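Local coordinates for protein glutamyl-tRNA(Gln) amidotransferase subunit B, mitochondrial (Saccharomyces cerevisiae, PDB 4N0H) that forms the GatB-family subunit of a mitochondrial amidotransferase, carrying the GatB/GatE catalytic domain and assembling with subunit F, at residues L24-K29 and I68-K73. Numbering follows the deposited sequence.
Sequences LNTKNK and ILFAMK
F70 of helix 65-78 reaches across to L24, N25 and T26 and makes essentially the whole contact on the helix side. Its CG lies anti to the carbonyl carbon (chi1 -80°), which carries the ring off the helix to the loop. At the root of the side chain, L24 CD1 packs against F70 CB at 3.9 Å as the two side chains lie alongside each other, pointing opposite ways, while L24 CB lies near the ring plane at its edge. Farther out, the methyl CG2 of T26 sits over one ring face, a CH-pi contact 4.1 Å from the F70 centroid and 28° off the normal. Within the GatB/GatE catalytic domain, this joins the loop that leaves strand 14-23 to the helix that follows it in the chain. The amide of N25 stands almost perpendicular to the ring, at 89°, with ND2 3.4 Å from F70 CE2 in an oblique approach. The two branches of T26 serve different partners, the methyl the ring and the hydroxyl its own loop, where OG1 donates to N28 O at 2.6 Å, nearly in line with the carbonyl. Next along the helix, A71 packs on I170 of strand 168-174, a strand that L24 also touches.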
# COMPACT_ATOMS: atom_id res chain seq x y z
N LEU B 24 -18.43 -7.66 -16.62
CA LEU B 24 -19.65 -7.04 -16.13
C LEU B 24 -19.97 -5.78 -16.92
O LEU B 24 -19.07 -5.04 -17.31
CB LEU B 24 -19.53 -6.71 -14.64
CG LEU B 24 -19.32 -7.90 -13.70
CD1 LEU B 24 -19.44 -7.45 -12.25
CD2 LEU B 24 -20.29 -9.02 -14.00
N ASN B 25 -21.25 -5.54 -17.18
CA ASN B 25 -21.65 -4.31 -17.85
C ASN B 25 -22.13 -3.24 -16.88
O ASN B 25 -23.20 -2.66 -17.04
CB ASN B 25 -22.67 -4.57 -18.97
CG ASN B 25 -23.83 -5.42 -18.53
OD1 ASN B 25 -24.37 -6.21 -19.31
ND2 ASN B 25 -24.23 -5.28 -17.27
N THR B 26 -21.32 -2.99 -15.86
CA THR B 26 -21.51 -1.82 -15.01
C THR B 26 -21.21 -0.60 -15.87
O THR B 26 -20.49 -0.69 -16.86
CB THR B 26 -20.54 -1.84 -13.82
OG1 THR B 26 -19.20 -1.97 -14.30
CG2 THR B 26 -20.85 -3.02 -12.90
N LYS B 27 -21.77 0.54 -15.49
CA LYS B 27 -21.54 1.77 -16.25
C LYS B 27 -20.06 2.15 -16.24
O LYS B 27 -19.50 2.54 -17.26
CB LYS B 27 -22.39 2.91 -15.69
CG LYS B 27 -22.27 4.21 -16.48
CD LYS B 27 -23.20 5.27 -15.92
CE LYS B 27 -22.97 5.47 -14.43
NZ LYS B 27 -23.93 6.43 -13.84
N ASN B 28 -19.43 2.04 -15.07
CA ASN B 28 -18.04 2.41 -14.91
C ASN B 28 -17.18 1.23 -14.47
O ASN B 28 -17.70 0.14 -14.28
CB ASN B 28 -17.92 3.59 -13.95
CG ASN B 28 -18.65 4.82 -14.46
OD1 ASN B 28 -18.72 5.06 -15.67
ND2 ASN B 28 -19.22 5.60 -13.55
N LYS B 29 -15.88 1.45 -14.33
CA LYS B 29 -14.94 0.37 -14.08
C LYS B 29 -14.92 -0.09 -12.63
O LYS B 29 -15.68 0.41 -11.81
CB LYS B 29 -13.54 0.76 -14.53
CG LYS B 29 -13.41 0.98 -16.03
CD LYS B 29 -11.94 1.13 -16.39
CE LYS B 29 -11.74 1.56 -17.83
NZ LYS B 29 -10.28 1.60 -18.14
N ILE B 68 -20.49 -5.11 -6.64
CA ILE B 68 -21.02 -5.89 -5.53
C ILE B 68 -22.46 -6.31 -5.79
O ILE B 68 -22.85 -7.45 -5.55
CB ILE B 68 -20.96 -5.10 -4.21
CG1 ILE B 68 -19.52 -4.87 -3.77
CG2 ILE B 68 -21.73 -5.83 -3.10
CD1 ILE B 68 -19.42 -4.10 -2.47
N LEU B 69 -23.27 -5.37 -6.27
CA LEU B 69 -24.68 -5.64 -6.54
C LEU B 69 -24.81 -6.74 -7.59
O LEU B 69 -25.60 -7.68 -7.43
CB LEU B 69 -25.39 -4.37 -7.01
CG LEU B 69 -26.86 -4.51 -7.41
CD1 LEU B 69 -27.71 -4.87 -6.21
CD2 LEU B 69 -27.36 -3.24 -8.08
N PHE B 70 -24.03 -6.62 -8.66
CA PHE B 70 -24.05 -7.59 -9.74
C PHE B 70 -23.63 -8.96 -9.23
O PHE B 70 -24.26 -9.97 -9.53
CB PHE B 70 -23.13 -7.16 -10.90
CG PHE B 70 -23.74 -6.12 -11.81
CD1 PHE B 70 -24.80 -5.34 -11.40
CD2 PHE B 70 -23.23 -5.93 -13.09
CE1 PHE B 70 -25.36 -4.39 -12.24
CE2 PHE B 70 -23.78 -4.98 -13.94
CZ PHE B 70 -24.84 -4.20 -13.52
N ALA B 71 -22.57 -8.99 -8.42
CA ALA B 71 -22.10 -10.26 -7.85
C ALA B 71 -23.14 -10.87 -6.89
O ALA B 71 -23.26 -12.09 -6.79
CB ALA B 71 -20.77 -10.08 -7.16
N MET B 72 -23.88 -10.01 -6.19
CA MET B 72 -24.97 -10.48 -5.33
C MET B 72 -26.05 -11.19 -6.14
O MET B 72 -26.48 -12.29 -5.78
CB MET B 72 -25.58 -9.31 -4.56
CG MET B 72 -25.05 -9.16 -3.15
SD MET B 72 -25.41 -10.64 -2.18
CE MET B 72 -24.88 -10.10 -0.56
N LYS B 73 -26.48 -10.57 -7.23
CA LYS B 73 -27.53 -11.14 -8.07
C LYS B 73 -27.13 -12.51 -8.61
O LYS B 73 -27.94 -13.44 -8.63
CB LYS B 73 -27.91 -10.18 -9.20
CG LYS B 73 -28.40 -8.83 -8.72
CD LYS B 73 -28.77 -7.91 -9.87
CE LYS B 73 -30.08 -8.33 -10.52
NZ LYS B 73 -30.45 -7.45 -11.66